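Local coordinates for RagA protein (Porphyromonas gingivalis, PDB 6SLN), which is a TonB-dependent receptor of the outer membrane, probably a transporter that takes up its substrate with energy passed on through TonB, at residues A[206-218]-A[318-330]. Sequence-based numbering, arbitrary orientation.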
loop_
_atom_site.group_PDB
_atom_site.type_symbol
_atom_site.label_atom_id
_atom_site.label_comp_id
_atom_site.label_asym_id
_atom_site.label_seq_id
_atom_site.Cartn_x
_atom_site.Cartn_y
_atom_site.Cartn_z
ATOM N N ILE A 206 -8.926 -20.237 27.614
ATOM C CA ILE A 206 -9.179 -19.031 28.396
ATOM C C ILE A 206 -10.679 -18.763 28.377
ATOM O O ILE A 206 -11.278 -18.635 27.306
ATOM C CB ILE A 206 -8.403 -17.824 27.844
ATOM C CG1 ILE A 206 -6.896 -18.104 27.852
ATOM C CG2 ILE A 206 -8.735 -16.569 28.641
ATOM C CD1 ILE A 206 -6.065 -17.021 27.191
ATOM N N GLN A 207 -11.300 -18.678 29.550
ATOM C CA GLN A 207 -12.720 -18.369 29.627
ATOM C C GLN A 207 -12.913 -17.013 30.284
ATOM O O GLN A 207 -12.542 -16.824 31.448
ATOM C CB GLN A 207 -13.497 -19.437 30.388
ATOM C CG GLN A 207 -14.979 -19.241 30.224
ATOM C CD GLN A 207 -15.781 -20.243 31.002
ATOM O OE1 GLN A 207 -15.222 -21.125 31.659
ATOM N NE2 GLN A 207 -17.106 -20.119 30.938
ATOM N N THR A 208 -13.528 -16.094 29.548
ATOM C CA THR A 208 -13.779 -14.747 30.024
ATOM C C THR A 208 -14.995 -14.718 30.959
ATOM O O THR A 208 -15.724 -15.698 31.113
ATOM C CB THR A 208 -13.965 -13.794 28.837
ATOM O OG1 THR A 208 -15.176 -14.113 28.136
ATOM C CG2 THR A 208 -12.785 -13.895 27.859
ATOM N N LYS A 209 -15.209 -13.568 31.593
ATOM C CA LYS A 209 -16.180 -13.474 32.674
ATOM C C LYS A 209 -17.590 -13.226 32.154
ATOM O O LYS A 209 -17.800 -12.530 31.156
ATOM C CB LYS A 209 -15.799 -12.354 33.641
ATOM C CG LYS A 209 -14.618 -12.674 34.533
ATOM C CD LYS A 209 -13.985 -11.410 35.114
ATOM C CE LYS A 209 -13.071 -11.744 36.298
ATOM N NZ LYS A 209 -12.044 -10.693 36.583
ATOM N N LYS A 210 -18.562 -13.803 32.856
ATOM C CA LYS A 210 -19.979 -13.545 32.653
ATOM C C LYS A 210 -20.539 -12.898 33.913
ATOM O O LYS A 210 -19.985 -13.037 35.005
ATOM C CB LYS A 210 -20.756 -14.836 32.340
ATOM C CG LYS A 210 -19.986 -15.865 31.526
ATOM C CD LYS A 210 -19.563 -15.333 30.156
ATOM C CE LYS A 210 -19.015 -16.449 29.265
ATOM N NZ LYS A 210 -17.948 -15.923 28.372
ATOM N N GLY A 211 -21.661 -12.202 33.766
ATOM C CA GLY A 211 -22.254 -11.523 34.906
ATOM C C GLY A 211 -23.004 -12.467 35.833
ATOM O O GLY A 211 -23.890 -13.213 35.403
ATOM N N LYS A 212 -22.649 -12.429 37.115
ATOM C CA LYS A 212 -23.463 -13.071 38.134
ATOM C C LYS A 212 -24.843 -12.431 38.150
ATOM O O LYS A 212 -24.967 -11.205 38.228
ATOM C CB LYS A 212 -22.794 -12.927 39.500
ATOM C CG LYS A 212 -23.676 -13.334 40.672
ATOM C CD LYS A 212 -24.079 -12.132 41.520
ATOM C CE LYS A 212 -24.395 -12.533 42.954
ATOM N NZ LYS A 212 -24.996 -11.383 43.667
ATOM N N MET A 213 -25.881 -13.261 38.075
ATOM C CA MET A 213 -27.238 -12.739 38.030
ATOM C C MET A 213 -27.672 -12.250 39.408
ATOM O O MET A 213 -27.058 -12.571 40.429
ATOM C CB MET A 213 -28.213 -13.811 37.560
ATOM C CG MET A 213 -27.722 -14.622 36.395
ATOM S SD MET A 213 -29.113 -14.966 35.328
ATOM C CE MET A 213 -29.458 -13.337 34.752
ATOM N N SER A 214 -28.711 -11.404 39.399
ATOM C CA SER A 214 -29.584 -11.032 40.519
ATOM C C SER A 214 -29.314 -9.635 41.075
ATOM O O SER A 214 -28.217 -9.337 41.566
ATOM C CB SER A 214 -29.529 -12.059 41.655
ATOM O OG SER A 214 -30.065 -13.302 41.222
ATOM N N GLU A 215 -30.346 -8.781 40.974
ATOM C CA GLU A 215 -30.501 -7.464 41.629
ATOM C C GLU A 215 -29.317 -6.574 41.263
ATOM O O GLU A 215 -29.029 -6.417 40.059
ATOM C CB GLU A 215 -30.739 -7.670 43.124
ATOM C CG GLU A 215 -32.116 -8.229 43.485
ATOM C CD GLU A 215 -32.081 -9.719 43.863
ATOM O OE1 GLU A 215 -32.955 -10.187 44.646
ATOM O OE2 GLU A 215 -31.179 -10.428 43.362
ATOM N N ARG A 216 -28.629 -5.951 42.220
ATOM C CA ARG A 216 -27.676 -4.885 41.928
ATOM C C ARG A 216 -26.513 -5.392 41.082
ATOM O O ARG A 216 -25.921 -6.442 41.364
ATOM C CB ARG A 216 -27.147 -4.277 43.231
ATOM C CG ARG A 216 -26.519 -2.897 43.074
ATOM C CD ARG A 216 -25.811 -2.475 44.347
ATOM N NE ARG A 216 -25.128 -1.192 44.196
ATOM C CZ ARG A 216 -25.508 -0.061 44.784
ATOM N NH1 ARG A 216 -26.572 -0.032 45.585
ATOM N NH2 ARG A 216 -24.816 1.046 44.571
ATOM N N GLY A 217 -26.190 -4.634 40.039
ATOM C CA GLY A 217 -25.008 -4.890 39.244
ATOM C C GLY A 217 -23.749 -4.595 40.039
ATOM O O GLY A 217 -23.780 -4.123 41.176
ATOM N N ARG A 218 -22.609 -4.898 39.423
ATOM C CA ARG A 218 -21.319 -4.690 40.064
ATOM C C ARG A 218 -20.415 -3.899 39.131
ATOM O O ARG A 218 -20.283 -4.245 37.952
ATOM C CB ARG A 218 -20.637 -6.015 40.446
ATOM C CG ARG A 218 -19.295 -5.803 41.146
ATOM C CD ARG A 218 -18.442 -7.051 41.194
ATOM N NE ARG A 218 -19.237 -8.253 40.994
ATOM C CZ ARG A 218 -18.737 -9.483 41.010
ATOM N NH1 ARG A 218 -17.438 -9.669 41.221
ATOM N NH2 ARG A 218 -19.538 -10.524 40.811
ATOM N N PHE A 318 -18.509 -3.590 34.130
ATOM C CA PHE A 318 -19.919 -3.625 34.473
ATOM C C PHE A 318 -20.390 -5.060 34.296
ATOM O O PHE A 318 -20.028 -5.716 33.311
ATOM C CB PHE A 318 -20.706 -2.642 33.608
ATOM C CG PHE A 318 -20.180 -1.239 33.687
ATOM C CD1 PHE A 318 -20.545 -0.409 34.734
ATOM C CD2 PHE A 318 -19.268 -0.767 32.757
ATOM C CE1 PHE A 318 -20.042 0.872 34.831
ATOM C CE2 PHE A 318 -18.763 0.520 32.848
ATOM C CZ PHE A 318 -19.148 1.335 33.887
ATOM N N SER A 319 -21.146 -5.560 35.271
ATOM C CA SER A 319 -21.525 -6.965 35.263
ATOM C C SER A 319 -22.736 -7.172 36.160
ATOM O O SER A 319 -22.920 -6.470 37.160
ATOM C CB SER A 319 -20.373 -7.864 35.726
ATOM O OG SER A 319 -20.542 -8.224 37.085
ATOM N N GLY A 320 -23.541 -8.154 35.797
ATOM C CA GLY A 320 -24.748 -8.480 36.523
ATOM C C GLY A 320 -25.750 -9.136 35.595
ATOM O O GLY A 320 -25.399 -9.576 34.504
ATOM N N GLY A 321 -26.991 -9.194 36.049
ATOM C CA GLY A 321 -28.046 -9.701 35.197
ATOM C C GLY A 321 -29.260 -10.123 35.983
ATOM O O GLY A 321 -29.224 -10.309 37.200
ATOM N N SER A 322 -30.362 -10.294 35.260
ATOM C CA SER A 322 -31.617 -10.712 35.859
ATOM C C SER A 322 -32.330 -11.679 34.930
ATOM O O SER A 322 -32.259 -11.552 33.705
ATOM C CB SER A 322 -32.531 -9.525 36.140
ATOM O OG SER A 322 -33.483 -9.821 37.146
ATOM N N GLN A 323 -32.989 -12.663 35.539
ATOM C CA GLN A 323 -33.951 -13.554 34.888
ATOM C C GLN A 323 -33.383 -14.169 33.609
ATOM O O GLN A 323 -33.951 -14.065 32.522
ATOM C CB GLN A 323 -35.262 -12.833 34.592
ATOM C CG GLN A 323 -36.268 -12.855 35.728
ATOM C CD GLN A 323 -36.582 -11.464 36.250
ATOM O OE1 GLN A 323 -35.680 -10.685 36.564
ATOM N NE2 GLN A 323 -37.867 -11.141 36.335
ATOM N N GLY A 324 -32.241 -14.835 33.763
ATOM C CA GLY A 324 -31.644 -15.570 32.660
ATOM C C GLY A 324 -30.959 -14.743 31.592
ATOM O O GLY A 324 -30.672 -15.282 30.516
ATOM N N THR A 325 -30.696 -13.455 31.837
ATOM C CA THR A 325 -29.907 -12.612 30.937
ATOM C C THR A 325 -28.705 -12.046 31.685
ATOM O O THR A 325 -28.867 -11.222 32.592
ATOM C CB THR A 325 -30.727 -11.451 30.363
ATOM O OG1 THR A 325 -31.859 -11.952 29.648
ATOM C CG2 THR A 325 -29.874 -10.634 29.411
ATOM N N SER A 326 -27.507 -12.458 31.281
ATOM C CA SER A 326 -26.255 -11.975 31.846
ATOM C C SER A 326 -25.570 -11.000 30.887
ATOM O O SER A 326 -25.846 -10.974 29.681
ATOM C CB SER A 326 -25.318 -13.150 32.165
ATOM O OG SER A 326 -23.957 -12.741 32.168
ATOM N N TYR A 327 -24.675 -10.181 31.442
ATOM C CA TYR A 327 -23.825 -9.309 30.641
ATOM C C TYR A 327 -22.517 -9.097 31.386
ATOM O O TYR A 327 -22.452 -9.229 32.609
ATOM C CB TYR A 327 -24.489 -7.952 30.346
ATOM C CG TYR A 327 -24.695 -7.090 31.573
ATOM C CD1 TYR A 327 -25.789 -7.285 32.406
ATOM C CD2 TYR A 327 -23.789 -6.088 31.907
ATOM C CE1 TYR A 327 -25.974 -6.505 33.546
ATOM C CE2 TYR A 327 -23.967 -5.303 33.046
ATOM C CZ TYR A 327 -25.059 -5.517 33.859
ATOM O OH TYR A 327 -25.244 -4.749 34.981
ATOM N N TYR A 328 -21.470 -8.763 30.638
ATOM C CA TYR A 328 -20.217 -8.316 31.244
ATOM C C TYR A 328 -19.569 -7.334 30.273
ATOM O O TYR A 328 -19.178 -7.718 29.161
ATOM C CB TYR A 328 -19.295 -9.497 31.559
ATOM C CG TYR A 328 -17.883 -9.109 31.986
ATOM C CD1 TYR A 328 -17.551 -8.975 33.326
ATOM C CD2 TYR A 328 -16.885 -8.885 31.036
ATOM C CE1 TYR A 328 -16.266 -8.624 33.703
ATOM C CE2 TYR A 328 -15.612 -8.534 31.397
ATOM C CZ TYR A 328 -15.297 -8.402 32.730
ATOM O OH TYR A 328 -14.006 -8.044 33.082
ATOM N N ALA A 329 -19.463 -6.071 30.679
ATOM C CA ALA A 329 -18.823 -5.044 29.872
ATOM C C ALA A 329 -17.488 -4.659 30.486
ATOM O O ALA A 329 -17.250 -4.850 31.682
ATOM C CB ALA A 329 -19.713 -3.797 29.732
ATOM N N SER A 330 -16.619 -4.103 29.645
ATOM C CA SER A 330 -15.295 -3.688 30.072
ATOM C C SER A 330 -14.729 -2.686 29.073
ATOM O O SER A 330 -14.873 -2.864 27.855
ATOM C CB SER A 330 -14.360 -4.893 30.186
ATOM O OG SER A 330 -13.408 -4.653 31.198
#
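Gly211, Met213 and Arg218 meet the hairpin of residues 318-330 where the chain of this TonB-dependent receptor passes from plug to barrel: strand 203-208 belongs to the plug sheet, and Arg218 opens the first barrel strand. The connection between them crosses the hairpin at Ser326, Gly320 and Gly321, close to its type I' turn Ser322-Thr325, then comes alongside strand 318-322. Ser326 points toward it, its OG accepting Gly211 N at 2.8 Å over a bent N-H...O angle of 133°; with OG anti to the backbone N (chi1 155°), the hydroxyl is swung over to that amide. Gly211 CA lies against Gly320 N and makes a CA-H...O contact with Tyr327 O at 3.3 Å. Further along, Ser214 N donates to Gly321 O. Met213, bent at chi2 and chi3, curls under the turn, with SD beside Gly324 N and the methyl CE against Thr325 O. On the plug side of Gly211, Lys209 CB sits over one face of the Tyr328 ring in a CH-pi contact, 3.9 Å from its centroid. Barrel pairing begins at Arg218, whose N donates to Ser319 O at 2.8 Å in an antiparallel hydrogen-bonded pair; the return bond from Ser319 N to Arg218 O is weak. Beyond this first shell, Asp179 binds the hydroxyl of Tyr328, Asn178 O binds Lys209 NZ, and Asn354 of strand 345-360 donates ND2 to Lys209 O. Plug and barrel are also joined through Lys210, whose NZ forms a salt bridge with Asp163 OD1 of the plug and a hydrogen bond with Asn368 OD1 of the barrel.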